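Local coordinates for protein nucleocapsid (Crimean-congo hemorrhagic fever virus, PDB 4AKL) that binds single- and double-stranded RNA, probably packages the viral genome, and displays a sequence-non-specific DNA endonuclease activity, at residues L93-K98 / T306-Y311; E121-Y126 / M375-L380; Q128-W133 / F466-N471. One frame throughout, in Å; residues are numbered along the deposited sequence.

Interaction 1 of 3, residues L93-K98 / T306-Y311; sequences LEWFEK and TVFSSY
Two helices of this largely helical nairovirus nucleocapsid, 86-98 and 306-316, meet through an aromatic cluster, their segments 93-98 and 306-311 crossing at 70° with axes 10.9 Å apart at closest approach. No hydrogen bond spans the contact; rings fill the gap between the two backbones. At its centre Phe-96 and Phe-308 touch obliquely, CZ of Phe-96 lying 3.5 Å from CE1 of Phe-308. Their planes are only 30° apart, yet the rings are slid so far past each other, with centroids 5.4 Å apart, that they barely overlap. Phe-308 reaches across with CG anti to its backbone N (chi1 -180°), whereas Phe-96 has CG beside its own N, anti to the carbonyl carbon. Trp-95 comes in at about a right angle and sets CZ3 at the edge of the Phe-308 ring, near its plane. The indole also lies against Phe-96, with CE3 above the centre of one face of that phenyl ring. On the other flank CE2 of Phe-96 lies 3.9 Å from CB of Tyr-311 and also approaches its carbonyl group, while CG of Leu-93 packs loosely on CD1 of the Tyr-311 ring.

A second shell fixes these rings. Trp-133 of helix 120-136 meets both Trp-95 and Phe-308 edge-to-face, so a third helix joins the cluster. The polar ends are tied elsewhere: Trp-95 NE1 bonds to Asp-136 OD2, and the Tyr-311 hydroxyl to the carbonyl of Ala-83, so neither heteroatom is buried without a partner. Behind the rings, the carbonyl O of Thr-306 takes two bonds from one residue, the helical one from Ser-310 N and another from the side chain, with Ser-310 OG 2.9 Å from Thr-306 O and in the carbonyl plane.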
# COMPACT_ATOMS: atom_id res chain seq x y z
N LEU A 93 9.33 -16.00 2.16
CA LEU A 93 9.92 -15.96 3.53
C LEU A 93 11.43 -15.87 3.44
O LEU A 93 12.08 -15.03 4.14
CB LEU A 93 9.52 -17.17 4.34
CG LEU A 93 8.08 -17.18 4.81
CD1 LEU A 93 7.75 -18.57 5.30
CD2 LEU A 93 7.78 -16.06 5.91
N GLU A 94 12.02 -16.71 2.59
CA GLU A 94 13.50 -16.69 2.45
C GLU A 94 13.99 -15.30 2.04
O GLU A 94 15.05 -14.85 2.49
CB GLU A 94 13.99 -17.78 1.49
CG GLU A 94 15.56 -18.00 1.36
CD GLU A 94 16.33 -18.34 2.71
OE1 GLU A 94 15.72 -18.56 3.79
OE2 GLU A 94 17.58 -18.37 2.65
N TRP A 95 13.21 -14.58 1.23
CA TRP A 95 13.67 -13.27 0.77
C TRP A 95 14.10 -12.34 1.96
O TRP A 95 15.12 -11.66 1.87
CB TRP A 95 12.61 -12.62 -0.09
CG TRP A 95 13.07 -11.33 -0.74
CD1 TRP A 95 13.58 -11.20 -2.00
CD2 TRP A 95 13.05 -10.01 -0.18
NE1 TRP A 95 13.89 -9.86 -2.25
CE2 TRP A 95 13.56 -9.12 -1.15
CE3 TRP A 95 12.65 -9.49 1.07
CZ2 TRP A 95 13.69 -7.73 -0.92
CZ3 TRP A 95 12.79 -8.09 1.30
CH2 TRP A 95 13.29 -7.24 0.31
N PHE A 96 13.32 -12.31 3.05
CA PHE A 96 13.66 -11.49 4.24
C PHE A 96 14.98 -11.88 4.88
O PHE A 96 15.74 -11.03 5.31
CB PHE A 96 12.46 -11.50 5.24
CG PHE A 96 11.30 -10.78 4.70
CD1 PHE A 96 11.24 -9.40 4.78
CD2 PHE A 96 10.28 -11.47 4.03
CE1 PHE A 96 10.16 -8.69 4.23
CE2 PHE A 96 9.20 -10.77 3.48
CZ PHE A 96 9.14 -9.39 3.58
N GLU A 97 15.26 -13.18 4.88
CA GLU A 97 16.52 -13.71 5.37
C GLU A 97 17.72 -13.26 4.52
O GLU A 97 18.78 -12.95 5.05
CB GLU A 97 16.46 -15.25 5.38
CG GLU A 97 17.08 -15.86 6.62
CD GLU A 97 16.22 -15.64 7.83
OE1 GLU A 97 15.12 -16.26 7.89
OE2 GLU A 97 16.65 -14.85 8.72
N LYS A 98 17.54 -13.24 3.20
CA LYS A 98 18.61 -12.80 2.25
C LYS A 98 18.73 -11.27 2.07
O LYS A 98 19.71 -10.81 1.50
CB LYS A 98 18.41 -13.43 0.85
CG LYS A 98 18.55 -14.94 0.82
CD LYS A 98 17.76 -15.60 -0.35
CE LYS A 98 18.33 -15.24 -1.72
NZ LYS A 98 17.77 -16.12 -2.80
N THR A 306 -0.14 -5.24 0.27
CA THR A 306 -0.83 -6.26 1.03
C THR A 306 -0.06 -7.55 1.09
O THR A 306 0.11 -8.12 2.15
CB THR A 306 -2.27 -6.47 0.47
OG1 THR A 306 -3.00 -5.27 0.67
CG2 THR A 306 -3.05 -7.64 1.16
N VAL A 307 0.43 -8.02 -0.03
CA VAL A 307 1.11 -9.26 -0.02
C VAL A 307 2.51 -9.13 0.63
O VAL A 307 2.91 -10.00 1.40
CB VAL A 307 1.13 -9.92 -1.43
CG1 VAL A 307 2.05 -9.19 -2.37
CG2 VAL A 307 1.54 -11.41 -1.28
N PHE A 308 3.22 -8.03 0.35
CA PHE A 308 4.55 -7.83 0.92
C PHE A 308 4.51 -7.75 2.43
O PHE A 308 5.28 -8.45 3.13
CB PHE A 308 5.21 -6.58 0.33
CG PHE A 308 6.58 -6.31 0.87
CD1 PHE A 308 7.63 -7.20 0.62
CD2 PHE A 308 6.84 -5.21 1.64
CE1 PHE A 308 8.87 -6.98 1.10
CE2 PHE A 308 8.06 -4.98 2.14
CZ PHE A 308 9.11 -5.85 1.88
N SER A 309 3.62 -6.87 2.93
CA SER A 309 3.48 -6.69 4.34
C SER A 309 3.02 -8.00 4.95
O SER A 309 3.50 -8.38 5.98
CB SER A 309 2.51 -5.52 4.66
OG SER A 309 3.13 -4.24 4.60
N SER A 310 2.12 -8.72 4.30
CA SER A 310 1.71 -9.98 4.88
C SER A 310 2.86 -11.00 5.06
O SER A 310 2.89 -11.71 6.09
CB SER A 310 0.50 -10.58 4.12
OG SER A 310 -0.68 -9.74 4.38
N TYR A 311 3.79 -11.05 4.10
CA TYR A 311 4.93 -11.95 4.17
C TYR A 311 5.95 -11.45 5.22
O TYR A 311 6.59 -12.27 5.93
CB TYR A 311 5.57 -12.15 2.78
CG TYR A 311 5.06 -13.40 2.11
CD1 TYR A 311 5.59 -14.62 2.42
CD2 TYR A 311 4.02 -13.36 1.20
CE1 TYR A 311 5.12 -15.79 1.82
CE2 TYR A 311 3.54 -14.51 0.60
CZ TYR A 311 4.09 -15.72 0.91
OH TYR A 311 3.59 -16.84 0.35

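Interaction 2 of 3, residues E121-Y126 / M375-L380; sequences EQLFNY and MHPAVL
His-376 and Tyr-126 stand almost perpendicular, planes at 80°, with an edge of the imidazole directed toward the face of the phenol in an offset T-shaped pair. The imidazole slots between helix 120-136 and its own loop. Its NE2 donates to the carbonyl O of Gln-122 at 3.0 Å with an N-H...O angle of 162°. The acceptor lies in the imidazole plane, but the donor sits well above the plane of the carbonyl, not on a lone pair; the same oxygen also accepts the helical bond from Tyr-126 N. On the other side of the ring, ND1 accepts from the backbone N of Ala-378 at 3.1 Å. With both nitrogens bonded, the rotation of the imidazole is fixed, and the proton is placed on NE2.

Tyr-126, with CG anti to its backbone N (chi1 161°), lays its ring alongside Pro-377, the two side chains running in opposite directions. Pro-377 CG sits over one face in a CH-pi contact, 3.5 Å from the centroid of the Tyr-126 ring, and Ala-378 CB touches the CD2 and CE2 side. From the preceding helical turn, Leu-123 crosses the proline at about a right angle, pressing CD2 to 3.4 Å from Pro-377 CD, tighter than usual for two carbons. The loop presents these groups through a type I beta turn from His-376 to Val-379, with Pro-377 at its second position, a place to which proline is well suited.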
# COMPACT_ATOMS: atom_id res chain seq x y z
N GLU A 121 11.99 8.38 4.84
CA GLU A 121 12.95 7.44 4.24
C GLU A 121 12.50 6.00 4.53
O GLU A 121 12.61 5.15 3.69
CB GLU A 121 14.38 7.63 4.79
CG GLU A 121 15.18 8.87 4.38
CD GLU A 121 14.83 10.18 5.16
OE1 GLU A 121 14.04 10.14 6.14
OE2 GLU A 121 15.38 11.24 4.75
N GLN A 122 11.98 5.77 5.75
CA GLN A 122 11.42 4.46 6.14
C GLN A 122 10.24 4.08 5.23
O GLN A 122 10.11 2.91 4.89
CB GLN A 122 11.00 4.44 7.61
CG GLN A 122 12.18 4.60 8.58
CD GLN A 122 11.73 4.76 10.00
OE1 GLN A 122 11.03 5.69 10.30
NE2 GLN A 122 12.15 3.85 10.88
N LEU A 123 9.43 5.06 4.82
CA LEU A 123 8.32 4.80 3.88
C LEU A 123 8.85 4.48 2.51
O LEU A 123 8.41 3.48 1.90
CB LEU A 123 7.32 5.98 3.73
CG LEU A 123 6.47 6.36 4.90
CD1 LEU A 123 5.58 7.57 4.63
CD2 LEU A 123 5.61 5.12 5.32
N PHE A 124 9.80 5.31 2.01
CA PHE A 124 10.34 5.07 0.66
C PHE A 124 11.04 3.75 0.56
O PHE A 124 10.83 3.03 -0.41
CB PHE A 124 11.29 6.17 0.22
CG PHE A 124 10.61 7.46 -0.14
CD1 PHE A 124 9.26 7.52 -0.51
CD2 PHE A 124 11.33 8.63 -0.12
CE1 PHE A 124 8.68 8.75 -0.85
CE2 PHE A 124 10.73 9.84 -0.46
CZ PHE A 124 9.40 9.88 -0.82
N ASN A 125 11.86 3.41 1.58
CA ASN A 125 12.57 2.16 1.61
C ASN A 125 11.62 0.96 1.57
O ASN A 125 11.89 -0.03 0.89
CB ASN A 125 13.48 2.11 2.85
CG ASN A 125 14.29 0.81 2.96
OD1 ASN A 125 13.74 -0.28 3.21
ND2 ASN A 125 15.60 0.92 2.81
N TYR A 126 10.49 1.06 2.29
CA TYR A 126 9.54 -0.03 2.32
C TYR A 126 8.92 -0.22 0.92
O TYR A 126 8.75 -1.31 0.47
CB TYR A 126 8.42 0.25 3.38
CG TYR A 126 7.16 -0.55 3.18
CD1 TYR A 126 6.17 -0.11 2.36
CD2 TYR A 126 6.98 -1.76 3.81
CE1 TYR A 126 4.99 -0.85 2.17
CE2 TYR A 126 5.79 -2.53 3.63
CZ TYR A 126 4.80 -2.06 2.80
OH TYR A 126 3.59 -2.76 2.59
N MET A 375 0.48 5.64 10.38
CA MET A 375 1.22 4.42 10.69
C MET A 375 2.00 3.92 9.51
O MET A 375 1.52 3.99 8.37
CB MET A 375 0.25 3.32 11.14
CG MET A 375 0.92 2.12 11.71
SD MET A 375 -0.30 0.94 12.37
CE MET A 375 -0.73 1.72 13.87
N HIS A 376 3.19 3.41 9.76
CA HIS A 376 4.02 2.79 8.69
C HIS A 376 3.33 1.55 8.19
O HIS A 376 2.74 0.78 9.00
CB HIS A 376 5.41 2.49 9.20
CG HIS A 376 6.39 2.04 8.15
ND1 HIS A 376 6.40 0.77 7.64
CD2 HIS A 376 7.42 2.69 7.56
CE1 HIS A 376 7.38 0.65 6.77
NE2 HIS A 376 8.02 1.81 6.70
N PRO A 377 3.39 1.29 6.84
CA PRO A 377 2.65 0.18 6.26
C PRO A 377 3.08 -1.22 6.59
O PRO A 377 2.37 -2.19 6.20
CB PRO A 377 2.84 0.40 4.75
CG PRO A 377 4.08 1.20 4.60
CD PRO A 377 4.00 2.12 5.79
N ALA A 378 4.20 -1.35 7.26
CA ALA A 378 4.74 -2.64 7.69
C ALA A 378 4.35 -2.94 9.13
O ALA A 378 4.79 -3.95 9.65
CB ALA A 378 6.23 -2.65 7.56
N VAL A 379 3.53 -2.08 9.75
CA VAL A 379 3.12 -2.26 11.14
C VAL A 379 1.75 -2.97 11.21
O VAL A 379 0.76 -2.49 10.63
CB VAL A 379 3.10 -0.94 11.91
CG1 VAL A 379 2.65 -1.14 13.42
CG2 VAL A 379 4.48 -0.27 11.83
N LEU A 380 1.72 -4.11 11.90
CA LEU A 380 0.50 -4.87 12.12
C LEU A 380 -0.44 -4.22 13.12
O LEU A 380 -0.01 -3.53 14.03
CB LEU A 380 0.83 -6.29 12.57
CG LEU A 380 -0.33 -7.31 12.57
CD1 LEU A 380 -0.99 -7.46 11.17
CD2 LEU A 380 0.17 -8.66 13.04

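Interaction 3 of 3, residues Q128-W133 / F466-N471; sequences QAALKW and FQNAYN
Leu-131 carries the close-packed part of this contact between helix 120-136 and the loop at 466-471. Its CG lies anti to the carbonyl carbon (chi1 -65°), and CD2 rests on the amide of Asn-468, 3.9 Å from its OD1. Leucine and Asn-468 cross at about a right angle, and Ala-130 CB lies farther along the same amide, near ND2. That amide is held by bonds of its own. OD1 of Asn-468 accepts from Tyr-470 N at 2.8 Å, forming an Asx turn, while ND2 is hydrogen-bonded to Asp-305 OD2.

Toward solvent the contact thins to single-atom touches. The other methyl of Leu-131, CD1, meets Asn-471 ND2 at 3.7 Å. Exposed Gln-128, bent at chi2, brings OE1 obliquely to CE2 of the Tyr-470 ring at 3.7 Å, its amide plane 63° from the ring; no hydrogen bond crosses anywhere between the segments.

Around this loop, backbone bonds tie Asn-468 to Ala-146 and Leu-148, and Phe-466 packs on helix 77-83. On the helix side, Ala-130 CB also touches Phe-308, so the loop and helix 306-316 lie next to each other against helix 120-136.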
# COMPACT_ATOMS: atom_id res chain seq x y z
N GLN A 128 10.18 0.56 -2.01
CA GLN A 128 11.20 -0.00 -2.92
C GLN A 128 11.45 -1.46 -2.59
O GLN A 128 11.65 -2.29 -3.51
CB GLN A 128 12.52 0.82 -2.86
CG GLN A 128 12.36 2.29 -3.29
CD GLN A 128 11.47 2.46 -4.61
OE1 GLN A 128 10.38 3.11 -4.60
NE2 GLN A 128 11.93 1.87 -5.70
N ALA A 129 11.45 -1.77 -1.28
CA ALA A 129 11.63 -3.14 -0.85
C ALA A 129 10.50 -4.07 -1.37
O ALA A 129 10.76 -5.20 -1.74
CB ALA A 129 11.77 -3.24 0.66
N ALA A 130 9.29 -3.57 -1.39
CA ALA A 130 8.12 -4.33 -1.86
C ALA A 130 8.22 -4.65 -3.34
O ALA A 130 7.89 -5.73 -3.77
CB ALA A 130 6.83 -3.58 -1.56
N LEU A 131 8.66 -3.69 -4.11
CA LEU A 131 8.84 -3.94 -5.54
C LEU A 131 10.00 -4.94 -5.77
O LEU A 131 9.88 -5.86 -6.57
CB LEU A 131 9.05 -2.65 -6.28
CG LEU A 131 7.86 -1.68 -6.29
CD1 LEU A 131 8.33 -0.21 -6.74
CD2 LEU A 131 6.65 -2.17 -7.16
N LYS A 132 11.09 -4.76 -5.03
CA LYS A 132 12.21 -5.70 -5.12
C LYS A 132 11.80 -7.15 -4.78
O LYS A 132 12.15 -8.07 -5.53
CB LYS A 132 13.35 -5.26 -4.21
CG LYS A 132 14.66 -6.13 -4.36
CD LYS A 132 15.87 -5.44 -3.70
CE LYS A 132 17.05 -6.43 -3.45
NZ LYS A 132 17.33 -7.22 -4.64
N TRP A 133 11.08 -7.32 -3.67
CA TRP A 133 10.60 -8.59 -3.25
C TRP A 133 9.80 -9.23 -4.37
O TRP A 133 10.06 -10.38 -4.71
CB TRP A 133 9.75 -8.42 -2.00
CG TRP A 133 9.11 -9.61 -1.42
CD1 TRP A 133 9.61 -10.42 -0.43
CD2 TRP A 133 7.84 -10.12 -1.76
NE1 TRP A 133 8.71 -11.43 -0.13
CE2 TRP A 133 7.61 -11.27 -0.93
CE3 TRP A 133 6.86 -9.74 -2.67
CZ2 TRP A 133 6.42 -12.03 -1.00
CZ3 TRP A 133 5.66 -10.51 -2.74
CH2 TRP A 133 5.48 -11.64 -1.90
N PHE A 466 -3.83 -8.35 -4.99
CA PHE A 466 -2.42 -8.67 -5.16
C PHE A 466 -1.64 -7.72 -6.05
O PHE A 466 -0.49 -7.96 -6.30
CB PHE A 466 -2.28 -10.11 -5.62
CG PHE A 466 -2.89 -11.05 -4.66
CD1 PHE A 466 -2.23 -11.38 -3.51
CD2 PHE A 466 -4.16 -11.56 -4.87
CE1 PHE A 466 -2.83 -12.25 -2.53
CE2 PHE A 466 -4.75 -12.40 -3.92
CZ PHE A 466 -4.06 -12.75 -2.74
N GLN A 467 -2.28 -6.65 -6.49
CA GLN A 467 -1.63 -5.57 -7.21
C GLN A 467 -1.01 -4.58 -6.27
O GLN A 467 -1.55 -4.31 -5.24
CB GLN A 467 -2.63 -4.84 -8.13
CG GLN A 467 -2.87 -5.58 -9.39
CD GLN A 467 -4.17 -5.21 -10.09
OE1 GLN A 467 -5.10 -4.63 -9.48
NE2 GLN A 467 -4.25 -5.58 -11.36
N ASN A 468 0.15 -4.06 -6.63
CA ASN A 468 0.82 -2.97 -5.91
C ASN A 468 0.53 -1.75 -6.73
O ASN A 468 0.72 -1.77 -7.98
CB ASN A 468 2.31 -3.27 -5.77
CG ASN A 468 3.16 -2.03 -5.34
OD1 ASN A 468 3.13 -0.95 -5.97
ND2 ASN A 468 3.95 -2.21 -4.29
N ALA A 469 0.08 -0.68 -6.08
CA ALA A 469 -0.31 0.54 -6.82
C ALA A 469 0.54 1.75 -6.46
O ALA A 469 0.13 2.90 -6.74
CB ALA A 469 -1.82 0.83 -6.62
N TYR A 470 1.72 1.51 -5.89
CA TYR A 470 2.60 2.60 -5.49
C TYR A 470 2.93 3.55 -6.65
O TYR A 470 2.87 4.74 -6.43
CB TYR A 470 3.92 2.11 -4.84
CG TYR A 470 4.84 3.27 -4.45
CD1 TYR A 470 4.40 4.25 -3.58
CD2 TYR A 470 6.15 3.40 -4.95
CE1 TYR A 470 5.19 5.30 -3.21
CE2 TYR A 470 6.96 4.47 -4.56
CZ TYR A 470 6.45 5.42 -3.69
OH TYR A 470 7.17 6.50 -3.26
N ASN A 471 3.26 3.03 -7.86
CA ASN A 471 3.62 3.88 -9.06
C ASN A 471 2.47 4.35 -9.94
O ASN A 471 2.68 4.73 -11.06
CB ASN A 471 4.66 3.16 -9.96
CG ASN A 471 5.95 2.98 -9.28
OD1 ASN A 471 6.50 3.94 -8.72
ND2 ASN A 471 6.48 1.76 -9.30

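How the interactions relate
Helix 120-136 ties the set together, supplying one segment each to interactions 2 and 3 and packing against both helices of interaction 1. The three centres lie about 12 to 14 Å apart. Between interactions 1 and 2, Ser-309 OG is the polar joint, 2.5 Å from Tyr-126 OH and 2.7 Å from Pro-377 O, both probable hydrogen bonds. Interactions 1 and 3 join through Trp-133, whose CZ2 is 3.5 Å from Tyr-311 CD2. Interactions 2 and 3 meet more lightly, at Phe-124 CD1 and Tyr-470 OH, 3.6 Å apart. In sequence the paired segments interleave, and chain regions hundreds of residues apart converge on one helix.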